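Putative NADPH-dependent oxidoreductase (Desulfitobacterium hafniense DCB-2, PDB 3DB2) probably catalyses an NADPH-dependent oxidation or reduction, as a two-domain dehydrogenase of the Gfo/Idh/MocA family with a Rossmann fold for the nucleotide. Local coordinates at the interface of chains A and B. Coordinates in Å, arbitrary orientation; residue numbers count along the deposited sequence, not the author numbering. Chains: chain A/B, putative NADPH-dependent oxidoreductase.

The three contacts are patches of one two-fold symmetric interface between two copies of the protein, so each has a twin with the chains exchanged. Contact 1 and contact 2 adjoin, with the centres of their C-alpha atoms about 9 Å apart, and they share A:Thr248, B:Asn234 and B:Ala236. The C-alpha centre of contact 3 is about 19 Å from that of contact 1 and about 24 Å from that of contact 2. Strand 216-223 contributes to contacts 1 and 3, and strand 240-247 of both chains to contact 2. Contacts 1 and 2 mix polar bonds with packing; contact 3 is apolar. Together they probably hold a dimer.

Contact 1: the interface of chains A and B. Residues chain A 146-148, 227, 248; chain B 160, 208, 216, 234, 236.
B:Tyr208 reaches out of a loop and lies across the start of strand 147-155 of chain A. Its CG is anti to the carbonyl carbon (chi1 -51°). CB and CG meet the methyl CG2 of A:Thr248. Further along, B:Tyr208 CD2 lies 3.5 Å from A:Thr248 CG2. CE1 and CZ pass under A:Glu146, whose CB sits over one face of the ring, toward its rim, with A:Glu146 CB to B:Tyr208 CZ 3.4 Å. CE2 faces the carbonyl of A:Val147, which lies at the ring edge, in plane. At the tip, the phenol OH of B:Tyr208 gives a hydrogen bond to A:Val147 O at 2.6 Å. The donor stands above the carbonyl plane, 47° out of it. A:Thr248 also positions A:Glu146: A:Thr248 OG1 accepts a hydrogen bond from A:Glu146 N at 3.0 Å.

A second polar link runs beside the ring. B:Asn234 ND2 donates to A:Ser148 OG at 2.9 Å, nearly straight (170° at H) and close to the amide plane. The other end of this amide is held by its own chain, where B:Asn234 OD1 accepts a hydrogen bond from B:Ala236 N at 2.8 Å. One water joins A:Ser148 OG, A:Glu146 O and B:Ala236 O, so it ties the two chains together. B:Leu160 CD2 closes against A:Thr248 CG2 at 3.9 Å. The patch joins strand 147-155 and the A:Thr248 loop of one copy to the other copy, and so probably supports the dimer.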
# COMPACT_ATOMS: atom_id res chain seq x y z
N GLU A 146 -8.43 -16.76 5.10
CA GLU A 146 -7.07 -16.84 4.57
C GLU A 146 -6.57 -15.47 4.08
O GLU A 146 -7.27 -14.75 3.41
CB GLU A 146 -6.94 -17.77 3.39
CG GLU A 146 -7.23 -19.23 3.74
CD GLU A 146 -6.10 -19.89 4.52
OE1 GLU A 146 -4.95 -19.41 4.43
OE2 GLU A 146 -6.34 -20.89 5.23
N VAL A 147 -5.33 -15.19 4.42
CA VAL A 147 -4.70 -13.94 3.99
C VAL A 147 -4.19 -14.01 2.56
O VAL A 147 -3.53 -14.96 2.15
CB VAL A 147 -3.47 -13.58 4.84
CG1 VAL A 147 -2.82 -12.31 4.22
CG2 VAL A 147 -3.85 -13.39 6.28
N SER A 148 -4.47 -12.96 1.80
CA SER A 148 -4.01 -12.81 0.43
C SER A 148 -2.79 -11.87 0.40
O SER A 148 -1.73 -12.24 -0.07
CB SER A 148 -5.06 -12.23 -0.52
OG SER A 148 -5.87 -11.22 0.06
N LYS A 227 1.84 -15.79 -0.76
CA LYS A 227 1.14 -14.61 -0.25
C LYS A 227 1.96 -13.39 -0.63
O LYS A 227 3.13 -13.56 -1.00
CB LYS A 227 0.93 -14.74 1.24
CG LYS A 227 0.04 -15.89 1.68
CD LYS A 227 -0.38 -15.65 3.14
CE LYS A 227 -1.36 -16.72 3.59
NZ LYS A 227 -0.73 -18.06 3.53
N THR A 248 -9.98 -13.59 3.58
CA THR A 248 -11.13 -13.96 2.74
C THR A 248 -12.44 -13.76 3.49
O THR A 248 -13.49 -13.64 2.84
CB THR A 248 -11.02 -15.40 2.22
OG1 THR A 248 -10.78 -16.23 3.38
CG2 THR A 248 -9.83 -15.61 1.28
N LEU B 160 -13.91 -15.13 -4.92
CA LEU B 160 -14.16 -16.18 -3.96
C LEU B 160 -15.37 -17.02 -4.43
O LEU B 160 -15.42 -18.19 -4.07
CB LEU B 160 -14.44 -15.59 -2.58
CG LEU B 160 -13.31 -14.81 -1.89
CD1 LEU B 160 -13.71 -14.44 -0.47
CD2 LEU B 160 -12.02 -15.61 -1.93
N TYR B 208 -7.31 -18.23 -3.82
CA TYR B 208 -8.55 -18.53 -3.11
C TYR B 208 -9.69 -18.54 -4.13
O TYR B 208 -10.78 -18.02 -3.90
CB TYR B 208 -8.84 -17.53 -1.97
CG TYR B 208 -7.59 -17.44 -1.10
CD1 TYR B 208 -6.96 -18.60 -0.69
CD2 TYR B 208 -7.05 -16.21 -0.72
CE1 TYR B 208 -5.83 -18.58 0.09
CE2 TYR B 208 -5.92 -16.19 0.06
CZ TYR B 208 -5.31 -17.36 0.46
OH TYR B 208 -4.18 -17.30 1.24
N VAL B 216 -5.43 -11.42 -7.40
CA VAL B 216 -4.74 -10.59 -6.42
C VAL B 216 -3.49 -9.99 -7.07
O VAL B 216 -2.67 -10.75 -7.60
CB VAL B 216 -4.33 -11.38 -5.17
CG1 VAL B 216 -3.48 -10.53 -4.22
CG2 VAL B 216 -5.52 -11.95 -4.42
N ASN B 234 -7.71 -6.71 -5.50
CA ASN B 234 -7.85 -7.99 -4.82
C ASN B 234 -9.29 -8.47 -4.96
O ASN B 234 -10.18 -7.64 -4.73
CB ASN B 234 -7.41 -7.70 -3.37
CG ASN B 234 -7.22 -8.96 -2.56
OD1 ASN B 234 -8.09 -9.81 -2.68
ND2 ASN B 234 -6.13 -9.03 -1.78
N ALA B 236 -10.39 -11.27 -3.39
CA ALA B 236 -10.39 -12.32 -2.37
C ALA B 236 -10.62 -11.81 -0.97
O ALA B 236 -10.19 -12.49 -0.03
CB ALA B 236 -9.04 -13.03 -2.47
O HOH W 1 -7.60 -12.83 1.08

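Contact 2: the interface of chains A and B. Residues chain A 246-251, 253, 276, 278, 290; chain B 234, 236-240.
Loop 236-239 of chain B, leading into strand 240-247, presses onto strands 240-247, 250-256, 271-278 and 290-295 of chain A. The tight part centres on B:Pro238, which buries 84 Å² of its surface. B:Pro238 CG points at the ring atom CZ of A:Phe278 (3.7 Å), the two side chains crossing at about a right angle. Its CB meets A:Leu290 CD2, and A:Asn251 slides past it in the opposite direction.

A:Asn251 has CG anti to the carbonyl carbon (chi1 -61°), and both ends of its amide are used. A:Asn251 ND2 donates to B:Pro238 O at 3.1 Å, in its own amide plane but above that of the carbonyl. A:Asn251 OD1 accepts a hydrogen bond from A:Gly247 N at 3.2 Å, which holds the amide's rotation. An alanine here would remove both bonds and would probably loosen the grip on the B:Pro238 carbonyl.

B:Val240 is packed in as well. Its CG2 lies 3.5 Å from A:Asn251 ND2 and at the ring edges of A:Tyr246 and A:Phe253. B:Cys237 SG rests beside A:Tyr246 CD1. The loose side is at A:Lys249 and A:Ala250, which hide almost none of their surface here. In the packed part, A:Phe253 CE2 covers one face of the A:Arg276 guanidinium. The A:Arg276 side chain bends at chi3 (-69°), and A:Arg276 NH1 donates a hydrogen bond to B:Gly239 O at 3.0 Å, on a lone pair in the carbonyl plane.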
# COMPACT_ATOMS: atom_id res chain seq x y z
N TYR A 246 -5.56 -8.29 4.50
CA TYR A 246 -6.74 -8.64 3.71
C TYR A 246 -6.94 -10.16 3.80
O TYR A 246 -6.03 -10.88 3.38
CB TYR A 246 -6.52 -8.20 2.26
CG TYR A 246 -6.33 -6.68 2.22
CD1 TYR A 246 -7.42 -5.84 2.31
CD2 TYR A 246 -5.07 -6.10 2.10
CE1 TYR A 246 -7.26 -4.47 2.28
CE2 TYR A 246 -4.94 -4.72 2.06
CZ TYR A 246 -6.02 -3.89 2.15
OH TYR A 246 -5.91 -2.49 2.12
N GLY A 247 -8.10 -10.54 4.30
CA GLY A 247 -8.47 -11.93 4.54
C GLY A 247 -9.74 -12.27 3.79
O GLY A 247 -10.44 -11.34 3.36
N THR A 248 -9.98 -13.59 3.58
CA THR A 248 -11.13 -13.96 2.74
C THR A 248 -12.44 -13.76 3.49
O THR A 248 -13.49 -13.64 2.84
CB THR A 248 -11.02 -15.40 2.22
OG1 THR A 248 -10.78 -16.23 3.38
CG2 THR A 248 -9.83 -15.61 1.28
N LYS A 249 -12.42 -13.73 4.81
CA LYS A 249 -13.57 -13.47 5.65
C LYS A 249 -13.58 -12.08 6.27
O LYS A 249 -14.62 -11.57 6.66
CB LYS A 249 -13.64 -14.43 6.85
CG LYS A 249 -13.68 -15.92 6.60
CD LYS A 249 -14.12 -16.66 7.86
CE LYS A 249 -13.01 -17.37 8.59
NZ LYS A 249 -12.58 -18.67 8.01
N ALA A 250 -12.38 -11.46 6.39
CA ALA A 250 -12.32 -10.19 7.12
C ALA A 250 -11.00 -9.46 6.83
O ALA A 250 -10.01 -10.16 6.60
CB ALA A 250 -12.44 -10.47 8.62
N ASN A 251 -11.03 -8.14 6.90
CA ASN A 251 -9.78 -7.37 6.81
C ASN A 251 -9.43 -6.74 8.16
O ASN A 251 -10.33 -6.38 8.91
CB ASN A 251 -9.93 -6.28 5.78
CG ASN A 251 -10.22 -6.79 4.39
OD1 ASN A 251 -9.78 -7.84 3.97
ND2 ASN A 251 -11.01 -6.01 3.64
N PHE A 253 -7.27 -3.51 9.93
CA PHE A 253 -6.61 -2.21 9.75
C PHE A 253 -6.05 -1.74 11.08
O PHE A 253 -6.78 -1.44 12.01
CB PHE A 253 -7.57 -1.15 9.22
CG PHE A 253 -8.35 -1.56 7.99
CD1 PHE A 253 -7.69 -1.74 6.79
CD2 PHE A 253 -9.73 -1.74 8.07
CE1 PHE A 253 -8.41 -2.11 5.66
CE2 PHE A 253 -10.45 -2.12 6.94
CZ PHE A 253 -9.78 -2.34 5.76
N ARG A 276 -12.86 -5.41 9.57
CA ARG A 276 -13.92 -5.18 8.58
C ARG A 276 -14.45 -6.54 8.15
O ARG A 276 -13.67 -7.33 7.60
CB ARG A 276 -13.42 -4.38 7.39
CG ARG A 276 -14.51 -4.28 6.30
CD ARG A 276 -14.04 -3.35 5.17
NE ARG A 276 -14.01 -2.00 5.75
CZ ARG A 276 -13.69 -0.92 5.03
NH1 ARG A 276 -13.39 -1.09 3.75
NH2 ARG A 276 -13.69 0.27 5.62
N PHE A 278 -18.08 -9.23 7.00
CA PHE A 278 -19.45 -9.29 6.51
C PHE A 278 -20.36 -9.37 7.74
O PHE A 278 -20.02 -10.13 8.64
CB PHE A 278 -19.70 -10.47 5.58
CG PHE A 278 -18.74 -10.54 4.41
CD1 PHE A 278 -18.93 -9.68 3.33
CD2 PHE A 278 -17.69 -11.43 4.41
CE1 PHE A 278 -18.07 -9.73 2.25
CE2 PHE A 278 -16.82 -11.49 3.33
CZ PHE A 278 -17.02 -10.63 2.26
N LEU A 290 -21.23 -4.93 5.08
CA LEU A 290 -20.00 -4.94 5.86
C LEU A 290 -20.09 -4.07 7.11
O LEU A 290 -20.71 -3.00 7.13
CB LEU A 290 -18.86 -4.47 4.96
CG LEU A 290 -18.46 -5.35 3.78
CD1 LEU A 290 -17.46 -4.61 2.89
CD2 LEU A 290 -17.88 -6.66 4.26
N ASN B 234 -7.71 -6.71 -5.50
CA ASN B 234 -7.85 -7.99 -4.82
C ASN B 234 -9.29 -8.47 -4.96
O ASN B 234 -10.18 -7.64 -4.73
CB ASN B 234 -7.41 -7.70 -3.37
CG ASN B 234 -7.22 -8.96 -2.56
OD1 ASN B 234 -8.09 -9.81 -2.68
ND2 ASN B 234 -6.13 -9.03 -1.78
N ALA B 236 -10.39 -11.27 -3.39
CA ALA B 236 -10.39 -12.32 -2.37
C ALA B 236 -10.62 -11.81 -0.97
O ALA B 236 -10.19 -12.49 -0.03
CB ALA B 236 -9.04 -13.03 -2.47
N CYS B 237 -11.26 -10.63 -0.83
CA CYS B 237 -11.53 -10.07 0.48
C CYS B 237 -12.70 -9.10 0.51
O CYS B 237 -13.19 -8.61 -0.49
CB CYS B 237 -10.25 -9.39 1.02
SG CYS B 237 -9.73 -8.00 -0.04
N PRO B 238 -13.21 -8.78 1.70
CA PRO B 238 -14.27 -7.76 1.76
C PRO B 238 -13.89 -6.44 1.11
O PRO B 238 -12.70 -6.10 1.03
CB PRO B 238 -14.48 -7.57 3.25
CG PRO B 238 -14.13 -8.92 3.82
CD PRO B 238 -12.91 -9.35 3.02
N GLY B 239 -14.90 -5.71 0.64
CA GLY B 239 -14.71 -4.52 -0.17
C GLY B 239 -13.95 -3.40 0.53
O GLY B 239 -14.21 -3.03 1.68
N VAL B 240 -12.97 -2.85 -0.19
CA VAL B 240 -12.18 -1.71 0.25
C VAL B 240 -11.95 -0.83 -1.00
O VAL B 240 -11.64 -1.41 -2.05
CB VAL B 240 -10.78 -2.00 0.81
CG1 VAL B 240 -10.02 -0.72 1.16
CG2 VAL B 240 -10.85 -2.93 2.00

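Contact 3: the interface of chains A and B. Residues chain A 199, 201, 220, 345-346; chain B 201, 203, 219-220, 344-346.
This is an apolar, two-fold symmetric patch in which like residues of the two chains meet, and it is likely to hold the two copies together by packing. No polar pair spans it. At its heart the rings of A:Phe201 and B:Phe201 stack, with centroids 4.0 Å apart and planes turned by 9°. Each has CG anti to its backbone N (chi1 -178°), so the side chains reach toward each other and overlap face to face. A:Phe201 CB lies 3.6 Å from B:Phe201 CE2, and the reverse.

A:Leu220 and B:Leu220 also meet tip to tip. A:Leu220 CG and B:Leu220 CG are 3.4 Å apart, a little tight for two carbons. B:Leu220 CD1 lies at the edge of the A:Phe201 ring, in plane, and A:Leu220 CD1 likewise at that of B:Phe201. B:Phe203 puts CD2 against A:Leu220 CB (3.6 Å), while its face carries B:Phe201 CE2. At the far end B:Phe203 CZ touches A:Arg199 CG at 3.8 Å. A:Pro346 crosses the B:Phe201 ring obliquely, A:Pro346 CD to B:Phe201 CE1 3.9 Å, and also meets B:Lys344 O.

The aromatic and leucine side chains come from strands 197-205 and 216-223; the prolines follow helix 324-343 and precede strand 347-348.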
# COMPACT_ATOMS: atom_id res chain seq x y z
N ARG A 199 11.07 -13.23 -2.48
CA ARG A 199 11.60 -12.26 -3.42
C ARG A 199 11.03 -10.86 -3.16
O ARG A 199 9.97 -10.66 -2.53
CB ARG A 199 11.32 -12.61 -4.88
CG ARG A 199 9.84 -12.66 -5.27
CD ARG A 199 9.70 -13.28 -6.68
NE ARG A 199 10.28 -14.63 -6.58
CZ ARG A 199 9.64 -15.65 -6.06
NH1 ARG A 199 8.38 -15.56 -5.62
NH2 ARG A 199 10.34 -16.79 -6.02
N PHE A 201 10.81 -6.61 -4.84
CA PHE A 201 11.00 -5.59 -5.88
C PHE A 201 10.86 -4.23 -5.18
O PHE A 201 9.97 -4.01 -4.37
CB PHE A 201 10.08 -5.73 -7.09
CG PHE A 201 10.39 -4.65 -8.13
CD1 PHE A 201 11.35 -4.92 -9.09
CD2 PHE A 201 9.79 -3.41 -8.15
CE1 PHE A 201 11.70 -3.96 -10.03
CE2 PHE A 201 10.12 -2.45 -9.10
CZ PHE A 201 11.09 -2.73 -10.04
N LEU A 220 7.62 -4.27 -3.01
CA LEU A 220 6.76 -5.45 -3.09
C LEU A 220 7.55 -6.70 -2.67
O LEU A 220 8.72 -6.88 -2.97
CB LEU A 220 6.22 -5.66 -4.50
CG LEU A 220 5.40 -4.51 -5.06
CD1 LEU A 220 4.83 -4.93 -6.42
CD2 LEU A 220 4.30 -4.06 -4.11
N ARG A 345 15.22 -4.77 -11.15
CA ARG A 345 14.73 -6.11 -11.31
C ARG A 345 14.32 -6.69 -9.98
O ARG A 345 14.85 -6.23 -8.96
CB ARG A 345 15.81 -7.02 -11.93
CG ARG A 345 16.98 -7.31 -10.96
CD ARG A 345 18.10 -8.09 -11.58
NE ARG A 345 19.16 -8.55 -10.72
CZ ARG A 345 19.20 -9.56 -9.87
NH1 ARG A 345 18.14 -10.34 -9.70
NH2 ARG A 345 20.31 -9.83 -9.16
N PRO A 346 13.40 -7.65 -9.96
CA PRO A 346 13.12 -8.39 -8.73
C PRO A 346 14.32 -9.25 -8.33
O PRO A 346 15.10 -9.72 -9.16
CB PRO A 346 11.97 -9.32 -9.09
CG PRO A 346 12.02 -9.41 -10.57
CD PRO A 346 12.54 -8.08 -11.07
N PHE B 201 5.57 -2.15 -12.18
CA PHE B 201 5.99 -3.49 -11.78
C PHE B 201 4.77 -4.13 -11.08
O PHE B 201 4.11 -3.51 -10.26
CB PHE B 201 7.26 -3.54 -10.93
CG PHE B 201 7.63 -4.98 -10.61
CD1 PHE B 201 8.45 -5.67 -11.50
CD2 PHE B 201 7.19 -5.67 -9.49
CE1 PHE B 201 8.79 -7.00 -11.27
CE2 PHE B 201 7.53 -6.99 -9.25
CZ PHE B 201 8.34 -7.65 -10.15
N PHE B 203 3.37 -7.86 -9.00
CA PHE B 203 3.28 -9.25 -8.56
C PHE B 203 1.79 -9.61 -8.53
O PHE B 203 0.98 -8.86 -7.96
CB PHE B 203 3.90 -9.50 -7.23
CG PHE B 203 5.43 -9.54 -7.12
CD1 PHE B 203 6.19 -10.23 -8.02
CD2 PHE B 203 6.05 -8.87 -6.05
CE1 PHE B 203 7.57 -10.33 -7.92
CE2 PHE B 203 7.43 -8.94 -5.96
CZ PHE B 203 8.19 -9.64 -6.88
N THR B 219 0.78 -3.66 -7.38
CA THR B 219 1.43 -3.01 -8.50
C THR B 219 2.16 -1.75 -8.01
O THR B 219 1.49 -1.00 -7.27
CB THR B 219 0.40 -2.57 -9.57
OG1 THR B 219 -0.39 -3.72 -9.88
CG2 THR B 219 1.13 -2.10 -10.81
N LEU B 220 3.39 -1.61 -8.44
CA LEU B 220 4.13 -0.37 -8.23
C LEU B 220 4.20 0.41 -9.55
O LEU B 220 4.37 -0.12 -10.64
CB LEU B 220 5.55 -0.63 -7.74
CG LEU B 220 5.64 -1.40 -6.42
CD1 LEU B 220 7.12 -1.46 -6.00
CD2 LEU B 220 4.78 -0.79 -5.33
N LYS B 344 8.50 -11.02 -15.60
CA LYS B 344 9.12 -10.86 -14.31
C LYS B 344 10.09 -9.69 -14.28
O LYS B 344 11.26 -9.74 -13.92
CB LYS B 344 9.81 -12.17 -13.92
CG LYS B 344 8.83 -13.34 -13.75
CD LYS B 344 9.59 -14.57 -13.26
CE LYS B 344 8.70 -15.81 -13.21
NZ LYS B 344 9.51 -17.00 -12.80
N ARG B 345 9.59 -8.50 -14.65
CA ARG B 345 10.42 -7.33 -14.83
C ARG B 345 9.57 -6.09 -14.85
O ARG B 345 8.39 -6.20 -15.20
CB ARG B 345 11.20 -7.42 -16.15
CG ARG B 345 10.30 -7.28 -17.40
CD ARG B 345 11.03 -7.48 -18.70
NE ARG B 345 10.31 -7.21 -19.92
CZ ARG B 345 10.02 -6.06 -20.51
NH1 ARG B 345 10.39 -4.92 -19.95
NH2 ARG B 345 9.34 -6.03 -21.67
N PRO B 346 10.13 -4.94 -14.50
CA PRO B 346 9.43 -3.67 -14.71
C PRO B 346 9.28 -3.37 -16.20
O PRO B 346 10.10 -3.76 -17.04
CB PRO B 346 10.34 -2.61 -14.10
CG PRO B 346 11.67 -3.26 -14.06
CD PRO B 346 11.43 -4.74 -13.85